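Local coordinates for protein cucumber stellacyanin (Cucumis sativus, PDB 1JER) that binds a copper(II) ion in a type 1 (blue) copper site and probably serves as a single-electron carrier in plants, at residues V8-G13 against A28-R33; G13-V16 against F22-Q25; D59-V64 against H95-Q100. All coordinates share one frame; numbering follows the deposited sequence.

Interaction 1: residues V8-G13 against A28-R33; sequences VGDNTG and AGKTFR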
ATOM      1  N   VAL A   8      -1.260   9.655   8.134  1.00 15.76           N
ATOM      2  CA  VAL A   8      -1.013   9.513   9.568  1.00 15.60           C
ATOM      3  C   VAL A   8      -0.417  10.805  10.109  1.00 17.82           C
ATOM      4  O   VAL A   8       0.586  11.295   9.593  1.00 17.04           O
ATOM      5  CB  VAL A   8      -0.064   8.335   9.820  1.00 15.04           C
ATOM      6  CG1 VAL A   8       0.333   8.288  11.295  1.00 15.82           C
ATOM      7  CG2 VAL A   8      -0.706   7.015   9.424  1.00 14.91           C
ATOM      8  N   GLY A   9      -1.068  11.382  11.110  1.00 18.43           N
ATOM      9  CA  GLY A   9      -0.609  12.648  11.686  1.00 18.60           C
ATOM     10  C   GLY A   9      -0.891  13.860  10.839  1.00 16.30           C
ATOM     11  O   GLY A   9      -0.378  14.953  11.173  1.00 19.86           O
ATOM     12  N   ASP A  10      -1.691  13.719   9.786  1.00 16.49           N
ATOM     13  CA  ASP A  10      -2.012  14.802   8.869  1.00 16.80           C
ATOM     14  C   ASP A  10      -0.724  15.507   8.434  1.00 20.65           C
ATOM     15  O   ASP A  10       0.234  14.806   8.009  1.00 20.38           O
ATOM     16  CB  ASP A  10      -3.025  15.761   9.469  1.00 20.50           C
ATOM     17  CG  ASP A  10      -4.358  15.036   9.788  1.00 28.63           C
ATOM     18  OD1 ASP A  10      -4.687  14.096   9.062  1.00 29.14           O
ATOM     19  OD2 ASP A  10      -5.030  15.488  10.707  1.00 37.03           O
ATOM     20  N   ASN A  11      -0.651  16.822   8.556  1.00 18.53           N
ATOM     21  CA  ASN A  11       0.543  17.557   8.013  1.00 19.31           C
ATOM     22  C   ASN A  11       1.806  17.214   8.789  1.00 18.67           C
ATOM     23  O   ASN A  11       2.923  17.457   8.267  1.00 23.23           O
ATOM     24  CB  ASN A  11       0.286  19.066   8.154  1.00 20.74           C
ATOM     25  CG  ASN A  11      -0.727  19.625   7.185  1.00 26.57           C
ATOM     26  OD1 ASN A  11      -1.324  20.688   7.471  1.00 42.14           O
ATOM     27  ND2 ASN A  11      -0.924  19.002   6.055  1.00 21.80           N
ATOM     28  N   THR A  12       1.683  16.697   9.982  1.00 16.99           N
ATOM     29  CA  THR A  12       2.871  16.384  10.797  1.00 18.90           C
ATOM     30  C   THR A  12       3.579  15.162  10.324  1.00 19.12           C
ATOM     31  O   THR A  12       4.820  15.004  10.401  1.00 22.42           O
ATOM     32  CB  THR A  12       2.479  16.241  12.270  1.00 20.14           C
ATOM     33  OG1 THR A  12       1.948  17.483  12.721  1.00 21.67           O
ATOM     34  CG2 THR A  12       3.674  15.855  13.115  1.00 22.19           C
ATOM     35  N   GLY A  13       2.798  14.205   9.748  1.00 15.19           N
ATOM     36  CA  GLY A  13       3.498  13.015   9.270  1.00 13.59           C
ATOM     37  C   GLY A  13       3.868  12.106  10.420  1.00 16.68           C
ATOM     38  O   GLY A  13       3.331  12.210  11.519  1.00 19.52           O
ATOM     39  N   ALA A  28      -8.256   9.096  17.138  1.00 16.82           N
ATOM     40  CA  ALA A  28      -9.649   9.203  17.678  1.00 18.54           C
ATOM     41  C   ALA A  28     -10.489  10.185  16.914  1.00 20.85           C
ATOM     42  O   ALA A  28     -11.738  10.231  17.086  1.00 20.90           O
ATOM     43  CB  ALA A  28      -9.535   9.608  19.156  1.00 21.71           C
ATOM     44  N   GLY A  29      -9.942  11.038  16.049  1.00 14.46           N
ATOM     45  CA  GLY A  29     -10.744  11.931  15.259  1.00 16.21           C
ATOM     46  C   GLY A  29     -11.188  11.359  13.934  1.00 16.91           C
ATOM     47  O   GLY A  29     -11.805  12.071  13.128  1.00 19.44           O
ATOM     48  N   LYS A  30     -10.825  10.117  13.617  1.00 17.48           N
ATOM     49  CA  LYS A  30     -11.135   9.542  12.287  1.00 17.74           C
ATOM     50  C   LYS A  30     -11.978   8.242  12.467  1.00 17.42           C
ATOM     51  O   LYS A  30     -11.994   7.668  13.529  1.00 17.14           O
ATOM     52  CB  LYS A  30      -9.803   8.996  11.680  1.00 19.52           C
ATOM     53  CG  LYS A  30      -8.705  10.048  11.650  1.00 27.81           C
ATOM     54  CD  LYS A  30      -8.951  11.071  10.599  1.00 28.94           C
ATOM     55  CE  LYS A  30      -7.749  12.041  10.466  1.00 34.69           C
ATOM     56  NZ  LYS A  30      -7.849  12.714   9.123  1.00 48.79           N
ATOM     57  N   THR A  31     -12.548   7.807  11.331  1.00 15.90           N
ATOM     58  CA  THR A  31     -13.201   6.458  11.327  1.00 14.55           C
ATOM     59  C   THR A  31     -12.468   5.641  10.236  1.00 15.56           C
ATOM     60  O   THR A  31     -12.290   6.192   9.127  1.00 17.25           O
ATOM     61  CB  THR A  31     -14.671   6.592  10.941  1.00 17.05           C
ATOM     62  OG1 THR A  31     -15.348   7.197  12.034  1.00 19.05           O
ATOM     63  CG2 THR A  31     -15.330   5.240  10.689  1.00 20.53           C
ATOM     64  N   PHE A  32     -11.978   4.474  10.569  1.00 15.68           N
ATOM     65  CA  PHE A  32     -11.177   3.707   9.585  1.00 20.22           C
ATOM     66  C   PHE A  32     -12.006   2.495   9.120  1.00 17.40           C
ATOM     67  O   PHE A  32     -12.462   1.760   9.988  1.00 16.76           O
ATOM     68  CB  PHE A  32      -9.921   3.162  10.331  1.00 18.05           C
ATOM     69  CG  PHE A  32      -9.046   4.315  10.830  1.00 18.62           C
ATOM     70  CD1 PHE A  32      -8.229   5.001   9.951  1.00 19.10           C
ATOM     71  CD2 PHE A  32      -9.094   4.694  12.160  1.00 19.47           C
ATOM     72  CE1 PHE A  32      -7.451   6.060  10.411  1.00 19.91           C
ATOM     73  CE2 PHE A  32      -8.329   5.775  12.622  1.00 18.78           C
ATOM     74  CZ  PHE A  32      -7.509   6.456  11.738  1.00 17.57           C
ATOM     75  N   ARG A  33     -12.148   2.325   7.825  1.00 18.21           N
ATOM     76  CA  ARG A  33     -12.971   1.187   7.320  1.00 16.77           C
ATOM     77  C   ARG A  33     -12.122   0.253   6.467  1.00 23.53           C
ATOM     78  O   ARG A  33     -11.171   0.712   5.808  1.00 19.31           O
ATOM     79  CB  ARG A  33     -14.063   1.767   6.410  1.00 17.92           C
ATOM     80  CG  ARG A  33     -15.037   2.671   7.171  1.00 23.79           C
ATOM     81  CD  ARG A  33     -16.119   3.185   6.204  1.00 27.34           C
ATOM     82  NE  ARG A  33     -17.044   4.080   6.902  1.00 31.39           N
ATOM     83  CZ  ARG A  33     -18.054   3.655   7.655  1.00 43.14           C
ATOM     84  NH1 ARG A  33     -18.139   2.371   8.027  1.00 38.40           N
ATOM     85  NH2 ARG A  33     -19.035   4.481   8.032  1.00 44.61           N
TER
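A single charged pair, Asp-10 with Lys-30, makes up the contact between 8-13 and 28-33. The electrostatic part is a salt bridge: Lys-30 NZ lies 3.5 Å from Asp-10 OD1, a length at which the accompanying hydrogen bond counts as weak, and the two side chains approach from opposite directions. Lys-30 reaches across because its chain bends about the CB–CG bond (chi2 -73°) and then runs extended to NZ. The same Asp-10 oxygen also accepts a hydrogen bond from Trp-26 NE1 of helix 22-28, its stronger polar partner, so OD1 serves an indole N-H and an ammonium group together. No apolar pair accompanies the bridge: the next approach is Lys-30 CE to the same Asp-10 OD1, 3.9 Å, and only 57 Å² is buried in all. Backbone bonds shape the 8-13 side: Thr-12 N donates to Gly-9 O at 3.0 Å, and Gly-13 N to Asp-10 O at 3.2 Å, folding the loop into consecutive turns that present the carboxylate. Gly-9, with phi 75°, has a backbone conformation in which a CB would strike Gly-13 O. This is a surface salt bridge of the phytocyanin fold, spanning the loop after strand 5-7 and the connection from helix 22-28 to strand 32-33, away from the copper site.

Interaction 2: residues G13-V16 against F22-Q25; sequences GWSV and FYSQ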
ATOM      1  N   GLY A  13       2.798  14.205   9.748  1.00 15.19           N
ATOM      2  CA  GLY A  13       3.498  13.015   9.270  1.00 13.59           C
ATOM      3  C   GLY A  13       3.868  12.106  10.420  1.00 16.68           C
ATOM      4  O   GLY A  13       3.331  12.210  11.519  1.00 19.52           O
ATOM      5  N   TRP A  14       4.783  11.176  10.147  1.00 15.32           N
ATOM      6  CA  TRP A  14       5.151  10.137  11.112  1.00 14.41           C
ATOM      7  C   TRP A  14       6.523  10.506  11.716  1.00 17.00           C
ATOM      8  O   TRP A  14       7.512  10.474  10.991  1.00 19.37           O
ATOM      9  CB  TRP A  14       5.320   8.846  10.303  1.00 16.31           C
ATOM     10  CG  TRP A  14       5.536   7.571  11.038  1.00 13.03           C
ATOM     11  CD1 TRP A  14       6.539   6.668  10.688  1.00 13.03           C
ATOM     12  CD2 TRP A  14       4.824   6.964  12.108  1.00 14.08           C
ATOM     13  NE1 TRP A  14       6.471   5.575  11.524  1.00 15.24           N
ATOM     14  CE2 TRP A  14       5.439   5.718  12.399  1.00 13.83           C
ATOM     15  CE3 TRP A  14       3.724   7.351  12.899  1.00 14.44           C
ATOM     16  CZ2 TRP A  14       5.018   4.852  13.393  1.00 14.61           C
ATOM     17  CZ3 TRP A  14       3.303   6.467  13.904  1.00 15.71           C
ATOM     18  CH2 TRP A  14       3.928   5.245  14.155  1.00 16.13           C
ATOM     19  N   SER A  15       6.530  10.921  12.967  1.00 15.84           N
ATOM     20  CA  SER A  15       7.849  11.280  13.580  1.00 16.58           C
ATOM     21  C   SER A  15       7.714  11.108  15.066  1.00 20.29           C
ATOM     22  O   SER A  15       6.633  10.695  15.565  1.00 18.54           O
ATOM     23  CB  SER A  15       8.303  12.670  13.190  1.00 18.18           C
ATOM     24  OG  SER A  15       7.414  13.675  13.612  1.00 22.80           O
ATOM     25  N   VAL A  16       8.755  11.373  15.832  1.00 17.61           N
ATOM     26  CA  VAL A  16       8.571  11.279  17.292  1.00 15.80           C
ATOM     27  C   VAL A  16       7.894  12.560  17.756  1.00 17.98           C
ATOM     28  O   VAL A  16       8.388  13.664  17.549  1.00 18.15           O
ATOM     29  CB  VAL A  16       9.996  11.225  17.954  1.00 17.28           C
ATOM     30  CG1 VAL A  16       9.830  11.181  19.459  1.00 17.34           C
ATOM     31  CG2 VAL A  16      10.667   9.945  17.440  1.00 16.25           C
ATOM     32  N   PHE A  22       0.025  12.279  20.989  1.00 19.83           N
ATOM     33  CA  PHE A  22      -0.266  12.821  19.675  1.00 19.41           C
ATOM     34  C   PHE A  22      -0.990  11.886  18.742  1.00 16.81           C
ATOM     35  O   PHE A  22      -1.985  12.249  18.085  1.00 18.68           O
ATOM     36  CB  PHE A  22       1.047  13.325  19.041  1.00 18.94           C
ATOM     37  CG  PHE A  22       0.835  13.957  17.676  1.00 21.38           C
ATOM     38  CD1 PHE A  22       0.395  15.253  17.548  1.00 27.67           C
ATOM     39  CD2 PHE A  22       1.083  13.216  16.521  1.00 20.86           C
ATOM     40  CE1 PHE A  22       0.181  15.831  16.307  1.00 27.92           C
ATOM     41  CE2 PHE A  22       0.875  13.768  15.293  1.00 23.85           C
ATOM     42  CZ  PHE A  22       0.375  15.069  15.166  1.00 26.99           C
ATOM     43  N   TYR A  23      -0.488  10.671  18.518  1.00 15.13           N
ATOM     44  CA  TYR A  23      -1.122   9.845  17.463  1.00 12.88           C
ATOM     45  C   TYR A  23      -2.408   9.232  17.960  1.00 17.37           C
ATOM     46  O   TYR A  23      -3.285   8.912  17.154  1.00 19.32           O
ATOM     47  CB  TYR A  23      -0.126   8.711  17.051  1.00 14.65           C
ATOM     48  CG  TYR A  23       0.932   9.377  16.168  1.00 15.04           C
ATOM     49  CD1 TYR A  23       0.619   9.886  14.951  1.00 13.78           C
ATOM     50  CD2 TYR A  23       2.245   9.502  16.666  1.00 17.43           C
ATOM     51  CE1 TYR A  23       1.588  10.504  14.146  1.00 19.31           C
ATOM     52  CE2 TYR A  23       3.184  10.147  15.880  1.00 15.86           C
ATOM     53  CZ  TYR A  23       2.878  10.626  14.653  1.00 19.63           C
ATOM     54  OH  TYR A  23       3.822  11.305  13.887  1.00 19.19           O
ATOM     55  N   SER A  24      -2.561   9.086  19.287  1.00 15.58           N
ATOM     56  CA  SER A  24      -3.877   8.516  19.680  1.00 23.56           C
ATOM     57  C   SER A  24      -4.933   9.582  19.615  1.00 22.76           C
ATOM     58  O   SER A  24      -6.108   9.339  19.307  1.00 20.97           O
ATOM     59  CB  SER A  24      -3.811   7.722  20.939  1.00 32.73           C
ATOM     60  OG  SER A  24      -3.475   8.536  22.038  1.00 40.01           O
ATOM     61  N   GLN A  25      -4.560  10.877  19.775  1.00 19.24           N
ATOM     62  CA  GLN A  25      -5.624  11.878  19.525  1.00 20.79           C
ATOM     63  C   GLN A  25      -5.938  11.954  18.047  1.00 22.60           C
ATOM     64  O   GLN A  25      -7.072  12.228  17.630  1.00 21.74           O
ATOM     65  CB  GLN A  25      -5.162  13.255  20.044  1.00 30.49           C
ATOM     66  CG  GLN A  25      -5.219  13.323  21.577  1.00 42.78           C
ATOM     67  CD  GLN A  25      -4.850  14.673  22.136  1.00 50.03           C
ATOM     68  OE1 GLN A  25      -3.997  15.384  21.607  1.00 57.73           O
ATOM     69  NE2 GLN A  25      -5.484  15.041  23.249  1.00 56.10           N
TER
HETATM   70  O   HOH W   1       4.894  13.822  15.640  1.00 31.97           O
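The phenol oxygen of Tyr-23 meets the backbone of 13-16 through two hydrogen bonds. As donor, OH reaches Gly-13 O at 2.6 Å, lying in the carbonyl plane on a lone pair with a C=O...O angle of 135°. As acceptor, it takes the N-H of Ser-15 at 2.9 Å in a fairly straight bond. A water donates to the same oxygen and also lies 3.2 Å from Ser-15 OG, so three polar partners surround the hydroxyl. The Trp-14 side chain turns back against the phenol from between the two bonded residues, Gly-13 and Ser-15: its six-membered ring directs an edge at one face of the Tyr-23 ring in an edge-to-face pair, with centroids 5.2 Å apart and planes at 59°. Of the indole atoms, CE3 comes closest, 3.8 Å from Tyr-23 CZ, and sits toward the rim of the phenol. CG of Trp-14 stands opposite its own backbone N (chi1 -173°), which brings an indole whose CB leaves the backbone away from the helix round to the tyrosine. Phe-22 CD2 lies over the centre of the other phenol face. Replacing Tyr-23 with a phenylalanine would probably leave Gly-13 O and Ser-15 N without their shared partner, and the water without the oxygen it donates to. In the second shell, Trp-14 NE1 donates to Asn-48 O, fixing the far side of the indole, which also packs on the copper ligand Gln-100. Helix 22-28 is thereby joined to the loop after strand 5-7, while Trp-14 continues the packing inward, meeting Phe-40 of strand 37-40 edge-to-face.

Interaction 3: residues D59-V64 against H95-Q100; sequences DACNFV and HCSNGQ. With CU (copper (II) ion), chain B.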
ATOM      1  N   ASP A  59       2.312  -2.307  23.546  1.00 18.26           N
ATOM      2  CA  ASP A  59       2.403  -1.487  24.742  1.00 20.38           C
ATOM      3  C   ASP A  59       3.832  -1.444  25.280  1.00 22.86           C
ATOM      4  O   ASP A  59       4.336  -0.444  25.782  1.00 22.55           O
ATOM      5  CB  ASP A  59       1.440  -1.902  25.838  1.00 23.94           C
ATOM      6  CG  ASP A  59      -0.020  -1.545  25.602  1.00 31.47           C
ATOM      7  OD1 ASP A  59      -0.332  -0.744  24.708  1.00 30.90           O
ATOM      8  OD2 ASP A  59      -0.896  -2.085  26.345  1.00 35.76           O
ATOM      9  N   ALA A  60       4.503  -2.585  25.201  1.00 20.73           N
ATOM     10  CA  ALA A  60       5.842  -2.602  25.818  1.00 19.57           C
ATOM     11  C   ALA A  60       6.900  -2.165  24.797  1.00 22.53           C
ATOM     12  O   ALA A  60       8.084  -2.220  25.199  1.00 19.74           O
ATOM     13  CB  ALA A  60       6.145  -4.095  26.146  1.00 17.68           C
ATOM     14  N   CYS A  61       6.546  -1.864  23.567  1.00 17.07           N
ATOM     15  CA  CYS A  61       7.553  -1.626  22.511  1.00 17.74           C
ATOM     16  C   CYS A  61       8.538  -2.788  22.468  1.00 19.71           C
ATOM     17  O   CYS A  61       9.751  -2.582  22.420  1.00 18.66           O
ATOM     18  CB  CYS A  61       8.271  -0.306  22.636  1.00 14.40           C
ATOM     19  SG  CYS A  61       7.127   1.132  22.527  1.00 19.02           S
ATOM     20  N   ASN A  62       8.011  -4.005  22.508  1.00 17.15           N
ATOM     21  CA  ASN A  62       8.889  -5.201  22.515  1.00 17.10           C
ATOM     22  C   ASN A  62       8.914  -5.783  21.121  1.00 20.23           C
ATOM     23  O   ASN A  62       7.899  -6.186  20.573  1.00 18.75           O
ATOM     24  CB  ASN A  62       8.272  -6.208  23.529  1.00 18.59           C
ATOM     25  CG  ASN A  62       9.170  -7.446  23.610  1.00 20.49           C
ATOM     26  OD1 ASN A  62       9.492  -7.885  24.730  1.00 24.54           O
ATOM     27  ND2 ASN A  62       9.537  -7.988  22.480  1.00 16.97           N
ATOM     28  N   PHE A  63      10.089  -5.733  20.458  1.00 19.98           N
ATOM     29  CA  PHE A  63      10.083  -6.067  19.023  1.00 19.81           C
ATOM     30  C   PHE A  63      10.682  -7.426  18.750  1.00 22.29           C
ATOM     31  O   PHE A  63      11.197  -7.658  17.663  1.00 23.67           O
ATOM     32  CB  PHE A  63      11.027  -5.024  18.311  1.00 17.63           C
ATOM     33  CG  PHE A  63      10.568  -3.611  18.634  1.00 17.33           C
ATOM     34  CD1 PHE A  63       9.208  -3.329  18.690  1.00 17.06           C
ATOM     35  CD2 PHE A  63      11.476  -2.608  18.886  1.00 18.02           C
ATOM     36  CE1 PHE A  63       8.801  -2.035  18.991  1.00 19.38           C
ATOM     37  CE2 PHE A  63      11.072  -1.307  19.137  1.00 20.07           C
ATOM     38  CZ  PHE A  63       9.714  -1.030  19.222  1.00 20.18           C
ATOM     39  N   VAL A  64      10.668  -8.266  19.780  1.00 24.72           N
ATOM     40  CA  VAL A  64      11.311  -9.587  19.591  1.00 26.40           C
ATOM     41  C   VAL A  64      10.726 -10.296  18.438  1.00 27.49           C
ATOM     42  O   VAL A  64      11.384 -11.021  17.680  1.00 38.07           O
ATOM     43  CB  VAL A  64      11.376 -10.335  20.906  1.00 31.07           C
ATOM     44  CG1 VAL A  64      10.214 -11.239  21.153  1.00 39.11           C
ATOM     45  CG2 VAL A  64      12.706 -10.875  21.277  1.00 35.13           C
ATOM     46  N   HIS A  95      12.190   5.443  19.700  1.00 17.45           N
ATOM     47  CA  HIS A  95      11.039   6.187  19.152  1.00 17.66           C
ATOM     48  C   HIS A  95       9.712   5.640  19.649  1.00 21.06           C
ATOM     49  O   HIS A  95       8.783   6.381  19.995  1.00 18.07           O
ATOM     50  CB  HIS A  95      11.109   6.135  17.629  1.00 14.82           C
ATOM     51  CG  HIS A  95      12.319   6.823  17.083  1.00 16.73           C
ATOM     52  ND1 HIS A  95      12.496   7.028  15.752  1.00 16.64           N
ATOM     53  CD2 HIS A  95      13.404   7.353  17.696  1.00 17.66           C
ATOM     54  CE1 HIS A  95      13.632   7.658  15.511  1.00 20.12           C
ATOM     55  NE2 HIS A  95      14.210   7.867  16.700  1.00 16.90           N
ATOM     56  N   CYS A  96       9.579   4.306  19.684  1.00 17.63           N
ATOM     57  CA  CYS A  96       8.260   3.780  20.146  1.00 16.86           C
ATOM     58  C   CYS A  96       8.041   4.164  21.580  1.00 19.00           C
ATOM     59  O   CYS A  96       6.983   4.646  21.990  1.00 19.31           O
ATOM     60  CB  CYS A  96       8.298   2.265  19.941  1.00 16.10           C
ATOM     61  SG  CYS A  96       6.864   1.352  20.537  1.00 18.62           S
ATOM     62  N   SER A  97       9.067   4.005  22.452  1.00 18.54           N
ATOM     63  CA  SER A  97       8.818   4.396  23.849  1.00 20.15           C
ATOM     64  C   SER A  97       8.498   5.887  24.004  1.00 20.61           C
ATOM     65  O   SER A  97       7.967   6.218  25.058  1.00 23.78           O
ATOM     66  CB  SER A  97      10.137   4.197  24.672  1.00 20.92           C
ATOM     67  OG  SER A  97      10.449   2.825  24.635  1.00 31.57           O
ATOM     68  N   ASN A  98       8.896   6.712  23.071  1.00 18.62           N
ATOM     69  CA  ASN A  98       8.691   8.140  23.079  1.00 20.68           C
ATOM     70  C   ASN A  98       7.419   8.544  22.372  1.00 23.64           C
ATOM     71  O   ASN A  98       7.101   9.704  22.141  1.00 22.54           O
ATOM     72  CB  ASN A  98       9.928   8.862  22.523  1.00 23.63           C
ATOM     73  CG  ASN A  98      11.003   8.912  23.638  1.00 31.62           C
ATOM     74  OD1 ASN A  98      12.129   8.506  23.430  1.00 38.13           O
ATOM     75  ND2 ASN A  98      10.577   9.360  24.809  1.00 34.39           N
ATOM     76  N   GLY A  99       6.557   7.535  22.067  1.00 22.65           N
ATOM     77  CA  GLY A  99       5.240   7.901  21.515  1.00 21.84           C
ATOM     78  C   GLY A  99       5.049   7.718  20.047  1.00 20.40           C
ATOM     79  O   GLY A  99       3.979   8.091  19.476  1.00 17.49           O
ATOM     80  N   GLN A 100       6.039   7.207  19.319  1.00 16.18           N
ATOM     81  CA  GLN A 100       5.840   7.027  17.876  1.00 17.89           C
ATOM     82  C   GLN A 100       5.231   5.625  17.671  1.00 20.51           C
ATOM     83  O   GLN A 100       5.900   4.677  17.290  1.00 17.38           O
ATOM     84  CB  GLN A 100       7.102   7.155  17.049  1.00 14.21           C
ATOM     85  CG  GLN A 100       6.866   7.212  15.563  1.00 13.87           C
ATOM     86  CD  GLN A 100       8.121   7.460  14.747  1.00 17.95           C
ATOM     87  OE1 GLN A 100       9.243   7.285  15.241  1.00 18.70           O
ATOM     88  NE2 GLN A 100       7.957   7.906  13.517  1.00 19.42           N
TER
HETATM   89 CU    CU B 138      11.116   6.561  14.320  1.00 17.32          CU
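The Cys-61–Cys-96 disulfide of the phytocyanin fold ties the end of helix 55-60 to the ligand loop of the type 1 copper site. The sulfurs, Cys-61 SG and Cys-96 SG, are 2.0 Å apart, and the bridge has a chi3 of -81°, near the right angle expected of an unstrained disulfide. The two halves enter it differently: Cys-61 SG stands beside its own backbone N, whereas Cys-96 SG is anti to its N (chi1 176°). On the first side, Cys-61 is where the chain leaves the helix, with positive phi and two bonds back into the last turn, a Schellman motif that aims its CB at the loop. Phe-63 adds an apolar contact. Its CZ touches Cys-96 CB at 3.7 Å, with that carbon at the ring edge near the ring plane, and Cys-96 SG also meets the edge, 5.2 Å from the ring centroid. One face of the same ring receives Cys-61 O over its centre. Within 95-100, His-95 O accepts from Gln-100 N at 2.9 Å, while Gly-99 N bonds to Cys-96 O. These bonds curl the segment so that its two copper ligands converge, with Cys-96 between them in sequence but turned to the other side. His-47 and Cys-90 complete the four-ligand site, in which the glutamine is the axial ligand characteristic of stellacyanins, where many blue copper proteins use methionine. Gln-100 reaches the metal with an extended chain, and binds through its amide oxygen: OE1 lies 2.2 Å from the copper, slightly farther than His-95 ND1 at 2.0 Å.

From the N terminus, the loop following strand 5-7 takes part in two contacts that share Gly-13. Interaction 2 closes the shorter loop, between 13-16 and 22-25, and nests inside interaction 1, whose span from 8-13 to 28-33 encloses helix 22-28. The two touch directly, for example where Val-8 CG1 packs on Tyr-23 CE1. Interaction 3 opens only after both have closed, and its longer loop includes strands 76-79 and 84-89, joining the end of helix 55-60 to the loop between strands 84-89 and 101-107. It meets interaction 2 at the copper ligands, with Gln-100 NE2 against Trp-14 CD1 and Val-16 CG2 against His-95 CG. Interaction 1 stands apart from interaction 3, about 20 Å between centres.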